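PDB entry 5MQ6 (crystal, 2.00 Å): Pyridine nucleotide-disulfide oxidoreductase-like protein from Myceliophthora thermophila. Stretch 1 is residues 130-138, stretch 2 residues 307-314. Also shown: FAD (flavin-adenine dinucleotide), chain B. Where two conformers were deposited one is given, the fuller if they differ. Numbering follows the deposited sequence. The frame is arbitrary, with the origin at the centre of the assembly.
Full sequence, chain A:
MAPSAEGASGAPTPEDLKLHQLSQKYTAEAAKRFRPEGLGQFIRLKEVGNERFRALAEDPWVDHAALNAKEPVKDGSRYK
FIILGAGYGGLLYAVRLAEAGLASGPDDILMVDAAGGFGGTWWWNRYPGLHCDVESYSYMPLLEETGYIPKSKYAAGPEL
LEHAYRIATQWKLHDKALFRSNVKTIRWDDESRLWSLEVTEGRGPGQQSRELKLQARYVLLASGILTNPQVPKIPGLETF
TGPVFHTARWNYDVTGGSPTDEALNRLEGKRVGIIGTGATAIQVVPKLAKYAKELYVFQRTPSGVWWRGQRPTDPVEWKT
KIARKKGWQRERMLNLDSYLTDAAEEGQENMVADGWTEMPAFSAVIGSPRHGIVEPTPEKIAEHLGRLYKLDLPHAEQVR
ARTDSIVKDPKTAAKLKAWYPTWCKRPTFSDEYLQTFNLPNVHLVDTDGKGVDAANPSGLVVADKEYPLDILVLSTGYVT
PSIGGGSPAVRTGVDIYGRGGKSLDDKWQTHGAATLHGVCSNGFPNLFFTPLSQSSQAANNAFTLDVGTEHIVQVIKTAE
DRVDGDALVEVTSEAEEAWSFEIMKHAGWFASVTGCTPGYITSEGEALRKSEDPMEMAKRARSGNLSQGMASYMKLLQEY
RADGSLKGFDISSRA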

# COMPACT_ATOMS: atom_id res chain seq x y z
N LEU A 130 -6.02 -3.11 -14.82
CA LEU A 130 -5.78 -3.25 -13.40
C LEU A 130 -6.25 -4.58 -12.85
O LEU A 130 -7.36 -5.00 -13.05
CB LEU A 130 -6.40 -2.10 -12.64
CG LEU A 130 -6.50 -2.19 -11.09
CD1 LEU A 130 -5.15 -1.96 -10.47
CD2 LEU A 130 -7.49 -1.10 -10.61
N HIS A 131 -5.35 -5.23 -12.15
CA HIS A 131 -5.62 -6.43 -11.41
C HIS A 131 -4.86 -6.42 -10.07
O HIS A 131 -3.82 -5.80 -9.96
CB HIS A 131 -5.11 -7.68 -12.18
CG HIS A 131 -5.90 -8.00 -13.41
ND1 HIS A 131 -5.83 -7.23 -14.55
CD2 HIS A 131 -6.81 -8.97 -13.65
CE1 HIS A 131 -6.63 -7.74 -15.46
NE2 HIS A 131 -7.24 -8.79 -14.95
N CYS A 132 -5.38 -7.07 -9.06
CA CYS A 132 -4.64 -7.35 -7.84
C CYS A 132 -3.47 -8.27 -8.27
O CYS A 132 -3.66 -9.12 -9.14
CB CYS A 132 -5.59 -8.03 -6.80
SG CYS A 132 -6.41 -9.63 -7.15
N ASP A 133 -2.32 -8.11 -7.65
CA ASP A 133 -1.10 -8.89 -7.92
C ASP A 133 -0.95 -10.08 -7.02
O ASP A 133 -0.15 -10.97 -7.32
CB ASP A 133 0.17 -7.97 -7.96
CG ASP A 133 0.44 -7.22 -6.58
OD1 ASP A 133 -0.27 -7.57 -5.57
OD2 ASP A 133 1.37 -6.30 -6.50
N VAL A 134 -1.79 -10.19 -5.98
CA VAL A 134 -1.85 -11.35 -5.15
C VAL A 134 -3.08 -12.16 -5.61
O VAL A 134 -4.13 -11.57 -5.95
CB VAL A 134 -2.00 -10.95 -3.69
CG1 VAL A 134 -2.33 -12.10 -2.78
CG2 VAL A 134 -0.71 -10.30 -3.28
N GLU A 135 -2.97 -13.49 -5.60
CA GLU A 135 -4.15 -14.35 -5.83
C GLU A 135 -5.44 -13.82 -5.17
O GLU A 135 -5.48 -13.61 -3.96
CB GLU A 135 -3.87 -15.75 -5.29
CG GLU A 135 -4.92 -16.83 -5.62
CD GLU A 135 -4.77 -18.05 -4.79
OE1 GLU A 135 -5.02 -17.89 -3.55
OE2 GLU A 135 -4.46 -19.17 -5.38
N SER A 136 -6.50 -13.74 -5.97
CA SER A 136 -7.83 -13.34 -5.54
C SER A 136 -8.33 -14.09 -4.31
O SER A 136 -8.92 -13.45 -3.37
CB SER A 136 -8.78 -13.47 -6.73
OG SER A 136 -9.10 -14.81 -6.91
N TYR A 137 -8.12 -15.42 -4.27
CA TYR A 137 -8.61 -16.26 -3.17
C TYR A 137 -7.91 -15.94 -1.84
O TYR A 137 -8.44 -16.17 -0.77
CB TYR A 137 -8.57 -17.82 -3.48
CG TYR A 137 -8.83 -18.18 -4.98
CD1 TYR A 137 -10.01 -17.79 -5.61
CD2 TYR A 137 -7.87 -18.82 -5.73
CE1 TYR A 137 -10.22 -18.01 -6.97
CE2 TYR A 137 -8.04 -19.06 -7.07
CZ TYR A 137 -9.23 -18.69 -7.69
OH TYR A 137 -9.42 -18.94 -9.02
N SER A 138 -6.71 -15.39 -1.94
CA SER A 138 -5.91 -15.00 -0.79
C SER A 138 -6.10 -13.55 -0.40
O SER A 138 -5.98 -13.21 0.78
CB SER A 138 -4.43 -15.33 -1.10
OG SER A 138 -4.30 -16.80 -1.07
N TRP A 307 6.47 -14.13 -14.18
CA TRP A 307 5.35 -14.64 -14.89
C TRP A 307 4.09 -14.50 -14.03
O TRP A 307 4.16 -14.49 -12.81
CB TRP A 307 5.57 -16.08 -15.28
CG TRP A 307 5.74 -17.05 -14.08
CD1 TRP A 307 6.89 -17.35 -13.46
CD2 TRP A 307 4.73 -17.82 -13.44
NE1 TRP A 307 6.67 -18.25 -12.45
CE2 TRP A 307 5.36 -18.58 -12.42
CE3 TRP A 307 3.35 -17.97 -13.64
CZ2 TRP A 307 4.67 -19.43 -11.59
CZ3 TRP A 307 2.66 -18.84 -12.85
CH2 TRP A 307 3.30 -19.56 -11.82
N ARG A 308 2.94 -14.36 -14.71
CA ARG A 308 1.64 -14.23 -14.04
C ARG A 308 0.81 -15.50 -13.98
O ARG A 308 0.31 -15.90 -12.90
CB ARG A 308 0.83 -13.13 -14.69
CG ARG A 308 -0.59 -12.89 -14.15
CD ARG A 308 -0.53 -12.17 -12.84
NE ARG A 308 0.11 -12.99 -11.78
CZ ARG A 308 0.35 -12.55 -10.53
NH1 ARG A 308 -0.01 -11.30 -10.13
NH2 ARG A 308 0.91 -13.36 -9.64
N GLY A 309 0.56 -16.14 -15.13
CA GLY A 309 -0.29 -17.28 -15.11
C GLY A 309 -1.75 -17.11 -14.68
O GLY A 309 -2.30 -17.88 -13.86
N GLN A 310 -2.39 -16.13 -15.29
CA GLN A 310 -3.81 -15.86 -15.10
C GLN A 310 -4.55 -17.05 -15.65
O GLN A 310 -4.08 -17.66 -16.62
CB GLN A 310 -4.23 -14.58 -15.78
CG GLN A 310 -5.74 -14.32 -15.79
CD GLN A 310 -6.29 -14.05 -14.38
OE1 GLN A 310 -6.17 -14.86 -13.45
NE2 GLN A 310 -6.94 -12.90 -14.22
N ARG A 311 -5.67 -17.37 -15.01
CA ARG A 311 -6.40 -18.59 -15.17
C ARG A 311 -7.85 -18.30 -14.64
O ARG A 311 -8.05 -17.60 -13.62
CB ARG A 311 -5.72 -19.59 -14.22
CG ARG A 311 -5.68 -21.03 -14.58
CD ARG A 311 -5.12 -21.95 -13.46
NE ARG A 311 -5.75 -21.67 -12.18
CZ ARG A 311 -7.01 -21.98 -11.80
NH1 ARG A 311 -7.80 -22.72 -12.60
NH2 ARG A 311 -7.49 -21.57 -10.60
N PRO A 312 -8.88 -18.82 -15.33
CA PRO A 312 -10.25 -18.76 -14.77
C PRO A 312 -10.40 -19.67 -13.54
O PRO A 312 -9.66 -20.61 -13.41
CB PRO A 312 -11.13 -19.23 -15.94
CG PRO A 312 -10.18 -20.07 -16.76
CD PRO A 312 -8.90 -19.30 -16.72
N THR A 313 -11.28 -19.37 -12.61
CA THR A 313 -11.49 -20.23 -11.45
C THR A 313 -12.15 -21.54 -11.96
O THR A 313 -13.05 -21.46 -12.77
CB THR A 313 -12.46 -19.58 -10.38
OG1 THR A 313 -11.86 -18.39 -9.88
CG2 THR A 313 -12.73 -20.47 -9.23
N ASP A 314 -11.70 -22.68 -11.45
CA ASP A 314 -12.29 -23.99 -11.76
C ASP A 314 -13.19 -24.47 -10.64
O ASP A 314 -12.71 -24.67 -9.52
CB ASP A 314 -11.22 -25.08 -11.96
CG ASP A 314 -11.86 -26.46 -12.10
OD1 ASP A 314 -12.68 -26.63 -13.00
OD2 ASP A 314 -11.62 -27.36 -11.27
PA FAD B . -6.97 2.12 1.03
O1A FAD B . -5.87 3.01 0.57
O2A FAD B . -7.55 1.06 0.12
O5B FAD B . -8.19 3.05 1.51
C5B FAD B . -7.96 4.13 2.35
C4B FAD B . -8.89 5.26 1.96
O4B FAD B . -8.77 6.26 2.98
C3B FAD B . -8.59 5.94 0.63
O3B FAD B . -9.78 6.14 -0.09
C2B FAD B . -8.00 7.26 1.03
O2B FAD B . -8.24 8.28 0.08
C1B FAD B . -8.71 7.51 2.34
N9A FAD B . -8.03 8.48 3.18
C8A FAD B . -6.72 8.45 3.56
N7A FAD B . -6.48 9.53 4.29
C5A FAD B . -7.59 10.29 4.38
C6A FAD B . -7.94 11.54 5.07
N6A FAD B . -7.11 12.29 5.76
N1A FAD B . -9.20 11.87 4.95
C2A FAD B . -10.10 11.16 4.23
N3A FAD B . -9.90 10.04 3.58
C4A FAD B . -8.61 9.58 3.62
N1 FAD B . -1.94 -4.85 -2.05
C2 FAD B . -1.97 -6.22 -2.02
O2 FAD B . -1.78 -6.83 -0.98
N3 FAD B . -2.21 -6.92 -3.14
C4 FAD B . -2.41 -6.28 -4.30
O4 FAD B . -2.63 -6.98 -5.29
C4X FAD B . -2.40 -4.82 -4.45
N5 FAD B . -2.58 -4.13 -5.62
C5X FAD B . -2.53 -2.77 -5.59
C6 FAD B . -2.71 -1.99 -6.83
C7 FAD B . -2.64 -0.53 -6.69
C7M FAD B . -2.81 0.37 -7.90
C8 FAD B . -2.38 0.15 -5.39
C8M FAD B . -2.31 1.67 -5.23
C9 FAD B . -2.21 -0.61 -4.25
C9A FAD B . -2.27 -2.03 -4.30
N10 FAD B . -2.07 -2.75 -3.11
C10 FAD B . -2.15 -4.14 -3.17
C1' FAD B . -1.88 -2.09 -1.80
C2' FAD B . -3.33 -1.66 -1.33
O2' FAD B . -3.31 -0.27 -0.98
C3' FAD B . -3.92 -2.53 -0.16
O3' FAD B . -3.99 -3.89 -0.58
C4' FAD B . -5.37 -2.22 0.28
O4' FAD B . -6.34 -1.94 -0.83
C5' FAD B . -5.37 -1.07 1.31
O5' FAD B . -6.67 -1.11 1.99
P FAD B . -6.85 0.10 3.06
O1P FAD B . -8.40 0.19 3.29
O2P FAD B . -5.84 -0.16 4.18
O3P FAD B . -6.26 1.45 2.31
O HOH W 1 -2.10 -9.66 -11.28

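Two hydrogen bonds hold these stretches together, and both depend on side chains that reach across a wide backbone gap. Where the main chains run nearest, CA of Asp133 lies 8.6 Å from CA of Arg308, and CA of Tyr137 lies 9.6 Å from CA of Thr313. No backbone-to-backbone pairing is possible at such spacing, and the modest 254 Å² of surface buried, both sides summed, is consistent with contact made through a few long side chains.

The shorter bond joins the tips of two side chains. Tyr137 OH donates to Thr313 OG1 at 2.6 Å, a tight hydroxyl-to-hydroxyl distance. Both CA-to-CB bonds point toward the opposing stretch, and OG1 lies at the edge of the tyrosine ring, near its plane, where the phenolic O-H can point at it. Tyr137 has a chi1 of -34°, between the usual wells, while Thr313 takes the m rotamer. Thr313 OG1 is also hydrogen-bonded elsewhere in the structure, so the phenol is not its sole partner.

The second bond runs from a side chain to the backbone. Arg308 NH1 donates to Asp133 O at 2.8 Å, with an N-H...acceptor angle of 153°. The carbonyl oxygen lies at the edge of the guanidinium, close to its plane, as expected for an acceptor facing an N-H bond. The CA-to-CB bond of Arg308 points sideways; its chi angles of t, p, m and 176° then bring the end of the chain nearer. What NH1 meets is the carbonyl rather than the carboxylate: the nearest side-chain approach between the two residues is Asp133 CB to Arg308 NH1, at 4.0 Å.

A water extends this junction by one residue. It donates to Cys132 O at 2.7 Å and accepts from Arg308 NH1 at 2.9 Å, bridging two atoms, Cys132 O and Arg308 NH1, that stand 4.4 Å apart. NH1 therefore serves consecutive carbonyls, one directly and one through solvent.

Asp133 also ties the contact to the flavin. Its backbone N donates to FAD O4 at 2.6 Å (147°), and Val134 N adds a weak bond to the same FAD O4 at 3.4 Å. The peptide segment that receives the arginine thus also holds a flavin carbonyl.

Beyond the hydrogen bonds, the contacts loosen. Arg311 NH2 approaches Tyr137 OH to 3.6 Å, placing the arginine beside the Tyr137–Thr313 pair. Its NH2 lies near the plane of the tyrosine ring, at the edge, so this is no stacking arrangement. At the other end, His131 CD2 and Gln310 NE2 are 4.0 Å apart, with the amide nitrogen oblique to the imidazole. Both CA-to-CB bonds point toward the other stretch, yet the pair only packs. The amide oxygen of Gln310 is engaged within its own stretch, where Arg311 N donates to Gln310 OE1 at 3.0 Å (155°).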